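Local structure of beta-N-acetylglucosaminidase (Thermotoga maritima, 3WO8) at residues E66-I71 with K322-A327; A343-G348 with I454-S459. The protein probably hydrolyses terminal non-reducing N-acetyl-D-hexosamine residues from N-acetyl-beta-D-hexosaminides, as a dimeric glycosidase of glycosyl hydrolase family 3. All blocks are in the same frame, centred on the assembly; numbering follows the deposited sequence.

Contact 1. Residues E66-I71 with K322-A327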
loop_
_atom_site.group_PDB
_atom_site.type_symbol
_atom_site.label_atom_id
_atom_site.label_comp_id
_atom_site.label_asym_id
_atom_site.label_seq_id
_atom_site.Cartn_x
_atom_site.Cartn_y
_atom_site.Cartn_z
ATOM N N GLU B 66 -18.130 10.573 14.060
ATOM C CA GLU B 66 -18.618 10.129 15.384
ATOM C C GLU B 66 -17.841 10.613 16.584
ATOM O O GLU B 66 -18.395 10.643 17.648
ATOM C CB GLU B 66 -18.617 8.589 15.501
ATOM C CG GLU B 66 -19.896 7.905 15.053
ATOM C CD GLU B 66 -21.098 8.205 15.941
ATOM O OE1 GLU B 66 -22.210 8.362 15.385
ATOM O OE2 GLU B 66 -20.937 8.273 17.180
ATOM N N GLY B 67 -16.557 10.907 16.444
ATOM C CA GLY B 67 -15.771 11.304 17.603
ATOM C C GLY B 67 -14.251 11.255 17.521
ATOM O O GLY B 67 -13.632 11.374 16.462
ATOM N N ASP B 68 -13.645 11.074 18.671
ATOM C CA ASP B 68 -12.237 11.241 18.765
ATOM C C ASP B 68 -11.734 9.932 19.333
ATOM O O ASP B 68 -12.057 9.615 20.471
ATOM C CB ASP B 68 -11.957 12.441 19.668
ATOM C CG ASP B 68 -10.487 12.746 19.797
ATOM O OD1 ASP B 68 -9.794 12.873 18.765
ATOM O OD2 ASP B 68 -10.012 12.894 20.937
ATOM N N PHE B 69 -10.982 9.165 18.526
ATOM C CA PHE B 69 -10.497 7.819 18.902
ATOM C C PHE B 69 -9.016 7.595 18.747
ATOM O O PHE B 69 -8.301 8.360 18.128
ATOM C CB PHE B 69 -11.135 6.738 18.056
ATOM C CG PHE B 69 -12.613 6.846 17.936
ATOM C CD1 PHE B 69 -13.178 7.722 17.033
ATOM C CD2 PHE B 69 -13.449 6.041 18.690
ATOM C CE1 PHE B 69 -14.568 7.811 16.893
ATOM C CE2 PHE B 69 -14.844 6.143 18.576
ATOM C CZ PHE B 69 -15.405 7.028 17.666
ATOM N N LEU B 70 -8.587 6.487 19.328
ATOM C CA LEU B 70 -7.282 5.970 19.132
ATOM C C LEU B 70 -7.441 4.817 18.193
ATOM O O LEU B 70 -7.984 3.802 18.587
ATOM C CB LEU B 70 -6.725 5.451 20.436
ATOM C CG LEU B 70 -6.451 6.536 21.456
ATOM C CD1 LEU B 70 -5.778 5.917 22.660
ATOM C CD2 LEU B 70 -5.584 7.636 20.863
ATOM N N ILE B 71 -6.958 4.991 16.955
ATOM C CA ILE B 71 -7.124 4.043 15.854
ATOM C C ILE B 71 -5.806 3.374 15.579
ATOM O O ILE B 71 -4.812 4.035 15.239
ATOM C CB ILE B 71 -7.669 4.747 14.609
ATOM C CG1 ILE B 71 -8.869 5.611 15.025
ATOM C CG2 ILE B 71 -8.156 3.712 13.599
ATOM C CD1 ILE B 71 -9.676 6.270 13.910
ATOM N N LYS B 322 -5.726 12.618 27.785
ATOM C CA LYS B 322 -4.457 13.259 27.594
ATOM C C LYS B 322 -3.850 12.784 26.277
ATOM O O LYS B 322 -3.384 13.564 25.455
ATOM C CB LYS B 322 -3.514 12.904 28.764
ATOM C CG LYS B 322 -2.248 13.757 28.819
ATOM C CD LYS B 322 -1.478 13.580 30.132
ATOM C CE LYS B 322 -0.279 12.629 30.032
ATOM N NZ LYS B 322 1.033 13.322 30.166
ATOM N N TYR B 323 -3.844 11.471 26.098
ATOM C CA TYR B 323 -3.242 10.875 24.927
ATOM C C TYR B 323 -4.036 11.258 23.690
ATOM O O TYR B 323 -3.489 11.681 22.683
ATOM C CB TYR B 323 -3.200 9.387 25.112
ATOM C CG TYR B 323 -1.949 8.965 25.793
ATOM C CD1 TYR B 323 -1.729 9.214 27.122
ATOM C CD2 TYR B 323 -0.968 8.306 25.094
ATOM C CE1 TYR B 323 -0.562 8.797 27.748
ATOM C CE2 TYR B 323 0.198 7.895 25.705
ATOM C CZ TYR B 323 0.398 8.154 27.032
ATOM O OH TYR B 323 1.582 7.727 27.579
ATOM N N LEU B 324 -5.339 11.136 23.823
ATOM C CA LEU B 324 -6.256 11.540 22.822
ATOM C C LEU B 324 -6.018 12.987 22.420
ATOM O O LEU B 324 -6.021 13.320 21.223
ATOM C CB LEU B 324 -7.668 11.368 23.359
ATOM C CG LEU B 324 -8.703 10.843 22.385
ATOM C CD1 LEU B 324 -8.224 9.629 21.623
ATOM C CD2 LEU B 324 -9.977 10.515 23.150
ATOM N N ALA B 325 -5.805 13.852 23.410
ATOM C CA ALA B 325 -5.596 15.276 23.136
ATOM C C ALA B 325 -4.296 15.587 22.399
ATOM O O ALA B 325 -4.214 16.621 21.772
ATOM C CB ALA B 325 -5.667 16.091 24.406
ATOM N N PHE B 326 -3.286 14.722 22.457
ATOM C CA PHE B 326 -2.120 14.911 21.585
ATOM C C PHE B 326 -2.025 13.964 20.379
ATOM O O PHE B 326 -1.101 14.054 19.606
ATOM C CB PHE B 326 -0.790 14.956 22.374
ATOM C CG PHE B 326 -0.432 13.694 23.104
ATOM C CD1 PHE B 326 -0.284 12.487 22.447
ATOM C CD2 PHE B 326 -0.169 13.739 24.464
ATOM C CE1 PHE B 326 0.073 11.341 23.148
ATOM C CE2 PHE B 326 0.185 12.600 25.168
ATOM C CZ PHE B 326 0.312 11.394 24.508
ATOM N N ALA B 327 -2.969 13.066 20.194
ATOM C CA ALA B 327 -2.924 12.204 19.025
ATOM C C ALA B 327 -3.387 12.999 17.829
ATOM O O ALA B 327 -4.277 13.844 17.965
ATOM C CB ALA B 327 -3.806 10.982 19.222
#
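With CG anti to its own carbonyl carbon (chi1 -68°), Leu70 sets that atom 3.6 Å from Leu324 CD1, and its CD2 branch then reaches both Leu324 and Ala327. CD2 does most of the touching: it lies 3.4 Å from Leu324 CD1 and 4.1 Å from Ala327 CB, bridging two residues three positions apart in the chain. The two leucine side chains run at a slant to each other, and CD1 of Leu324 also rests 3.6 Å from the backbone C of Phe69. This one methyl thereby covers both the start of strand 70-72 and the main chain before it. On Asp68, CG stands anti to the backbone N (chi1 -178°), and the carboxylate it carries forms a salt bridge through OD1 with Lys329, whose NZ also hydrogen-bonds Leu324 O; one ammonium group thus links the loop before the strand to helix 310-326 at Leu324. The other oxygen, OD2, is modelled too close to Leu324, which leaves the details of that pair doubtful. The pairing lies in the barrel of the N-terminal domain, at the N-terminal ends of its parallel strands. Strand 70-72 pairs with strand 42-45 through Leu70, while Asn120 receives Ile71 N and donates to Phe69 O. Helix 53-66 packs on Phe69 and Ile71. The C-terminal part of helix 310-326 and Ala327 pack against the barrel, with Ala327 on Ile167 of strand 167-173 and Tyr323 OH bonded to Val215 O, just ahead of strand 216-219.

Contact 2. Residues A343-G348 with I454-S459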
loop_
_atom_site.group_PDB
_atom_site.type_symbol
_atom_site.label_atom_id
_atom_site.label_comp_id
_atom_site.label_asym_id
_atom_site.label_seq_id
_atom_site.Cartn_x
_atom_site.Cartn_y
_atom_site.Cartn_z
ATOM N N ALA B 343 -19.858 12.385 -5.639
ATOM C CA ALA B 343 -19.884 12.348 -7.101
ATOM C C ALA B 343 -21.052 11.538 -7.682
ATOM O O ALA B 343 -21.233 11.484 -8.918
ATOM C CB ALA B 343 -18.550 11.836 -7.629
ATOM N N VAL B 344 -21.846 10.925 -6.798
ATOM C CA VAL B 344 -22.989 10.105 -7.208
ATOM C C VAL B 344 -24.320 10.889 -7.216
ATOM O O VAL B 344 -24.618 11.686 -6.324
ATOM C CB VAL B 344 -23.215 8.891 -6.274
ATOM C CG1 VAL B 344 -24.096 7.869 -6.960
ATOM C CG2 VAL B 344 -21.921 8.214 -5.847
ATOM N N GLU B 345 -25.111 10.612 -8.238
ATOM C CA GLU B 345 -26.464 11.124 -8.404
ATOM C C GLU B 345 -27.383 9.928 -8.485
ATOM O O GLU B 345 -27.044 8.974 -9.193
ATOM C CB GLU B 345 -26.595 11.876 -9.734
ATOM C CG GLU B 345 -26.098 13.319 -9.721
ATOM C CD GLU B 345 -25.783 13.840 -11.117
ATOM O OE1 GLU B 345 -25.547 13.015 -12.030
ATOM O OE2 GLU B 345 -25.746 15.082 -11.292
ATOM N N PHE B 346 -28.527 9.977 -7.782
ATOM C CA PHE B 346 -29.630 9.034 -8.018
ATOM C C PHE B 346 -30.666 9.674 -8.921
ATOM O O PHE B 346 -31.050 10.768 -8.701
ATOM C CB PHE B 346 -30.285 8.618 -6.722
ATOM C CG PHE B 346 -29.312 8.214 -5.647
ATOM C CD1 PHE B 346 -28.797 6.933 -5.583
ATOM C CD2 PHE B 346 -28.929 9.130 -4.680
ATOM C CE1 PHE B 346 -27.925 6.578 -4.574
ATOM C CE2 PHE B 346 -28.054 8.786 -3.665
ATOM C CZ PHE B 346 -27.550 7.506 -3.621
ATOM N N LEU B 347 -31.128 8.973 -9.929
ATOM C CA LEU B 347 -32.019 9.522 -10.950
ATOM C C LEU B 347 -33.266 8.639 -11.156
ATOM O O LEU B 347 -33.194 7.550 -11.762
ATOM C CB LEU B 347 -31.299 9.592 -12.321
ATOM C CG LEU B 347 -30.518 10.827 -12.775
ATOM C CD1 LEU B 347 -29.814 11.498 -11.600
ATOM C CD2 LEU B 347 -29.564 10.445 -13.913
ATOM N N GLY B 348 -34.418 9.137 -10.717
ATOM C CA GLY B 348 -35.699 8.472 -10.993
ATOM C C GLY B 348 -36.282 7.766 -9.783
ATOM O O GLY B 348 -37.305 7.119 -9.896
ATOM N N ILE B 454 -31.712 5.155 -12.172
ATOM C CA ILE B 454 -30.315 5.237 -12.547
ATOM C C ILE B 454 -29.438 5.672 -11.399
ATOM O O ILE B 454 -29.757 6.627 -10.690
ATOM C CB ILE B 454 -30.102 6.238 -13.657
ATOM C CG1 ILE B 454 -30.998 5.906 -14.847
ATOM C CG2 ILE B 454 -28.631 6.239 -14.071
ATOM C CD1 ILE B 454 -31.025 7.008 -15.889
ATOM N N VAL B 455 -28.332 4.950 -11.208
ATOM C CA VAL B 455 -27.276 5.396 -10.306
ATOM C C VAL B 455 -26.071 5.731 -11.181
ATOM O O VAL B 455 -25.560 4.877 -11.950
ATOM C CB VAL B 455 -26.924 4.367 -9.239
ATOM C CG1 VAL B 455 -25.851 4.919 -8.323
ATOM C CG2 VAL B 455 -28.132 4.040 -8.411
ATOM N N VAL B 456 -25.693 7.008 -11.093
ATOM C CA VAL B 456 -24.546 7.576 -11.800
ATOM C C VAL B 456 -23.432 7.715 -10.796
ATOM O O VAL B 456 -23.425 8.643 -10.003
ATOM C CB VAL B 456 -24.872 8.958 -12.429
ATOM C CG1 VAL B 456 -23.652 9.500 -13.130
ATOM C CG2 VAL B 456 -26.031 8.850 -13.444
ATOM N N THR B 457 -22.537 6.739 -10.779
ATOM C CA THR B 457 -21.283 6.852 -10.012
ATOM C C THR B 457 -20.363 7.547 -10.977
ATOM O O THR B 457 -20.661 7.654 -12.203
ATOM C CB THR B 457 -20.684 5.472 -9.685
ATOM O OG1 THR B 457 -20.581 4.694 -10.885
ATOM C CG2 THR B 457 -21.556 4.736 -8.688
ATOM N N ARG B 458 -19.214 7.987 -10.542
ATOM C CA ARG B 458 -18.293 8.340 -11.655
ATOM C C ARG B 458 -17.013 7.537 -11.578
ATOM O O ARG B 458 -15.934 8.064 -11.731
ATOM C CB ARG B 458 -18.082 9.848 -11.711
ATOM C CG ARG B 458 -19.204 10.565 -12.435
ATOM C CD ARG B 458 -19.372 11.989 -11.923
ATOM N NE ARG B 458 -20.332 12.678 -12.776
ATOM C CZ ARG B 458 -21.588 12.984 -12.454
ATOM N NH1 ARG B 458 -22.090 12.725 -11.251
ATOM N NH2 ARG B 458 -22.346 13.566 -13.365
ATOM N N SER B 459 -17.207 6.245 -11.369
ATOM C CA SER B 459 -16.206 5.339 -10.884
ATOM C C SER B 459 -16.738 3.918 -11.013
ATOM O O SER B 459 -17.923 3.668 -10.836
ATOM C CB SER B 459 -15.874 5.589 -9.408
ATOM O OG SER B 459 -14.491 5.649 -9.198
#
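Glu345, Phe346 and Leu347 pair with Val456, Val455 and Ile454 in an antiparallel ladder, in which strand 345-347 forms an edge of the mixed sheet of the C-terminal domain. Glu345 and Val456 satisfy each other twice: Val456 N reaches Glu345 O at 3.0 Å, almost straight at 171°, and Glu345 N returns to Val456 O at 3.1 Å. Leu347 and Ile454 do the same, Leu347 N giving to Ile454 O at 2.8 Å and Ile454 N to Leu347 O. Val455, in the non-hydrogen-bonded pair with Phe346, uses its backbone for Tyr437 and Val439 on the next strand. Val456 O takes a further CA-H...O contact from Val344 CA, 3.2 Å away. Beyond the ladder the Arg458 side chain, extended from CG to NE, brings its guanidinium to Ala343 and Glu345. Its NH1 donates to Ala343 O at 2.8 Å, the oxygen lying within 2° of the guanidinium plane, and NH2 makes a long salt bridge of 3.5 Å to Glu345 OE1, with the carboxylate and guanidinium planes 68° apart. A leucine in place of Arg458 would probably leave Ala343 O without this donor and the Glu345 carboxylate without this opposite charge. The second subunit borders this end: Lys97 of that chain packs on Arg458, and Pro90 O of the same chain takes a hydrogen bond from Ser459 OG. On one side of the ladder Phe346 lies alongside Val455, and on the other CG1 of Val456 sits 4.0 Å above the guanidinium plane of Arg458, toward its rim.

In the fold
Contact 1 belongs to the barrel and contact 2 to the C-terminal domain; their centres are 35 Å apart, their nearest atoms about 20 Å, and they do not touch. They follow in series along the chain: after Ala327 closes contact 1, helix 334-342 carries the backbone across to Ala343, where contact 2 begins. Contact 1 lies where the barrel strands start, whereas barrels of this kind hold their active sites at the opposite, C-terminal ends of the strands. Contact 2, its centre about 30 Å from the centre of the chain, borders the second subunit. The dimer architecture of this enzyme is associated with the active site, though neither contact is itself placed there.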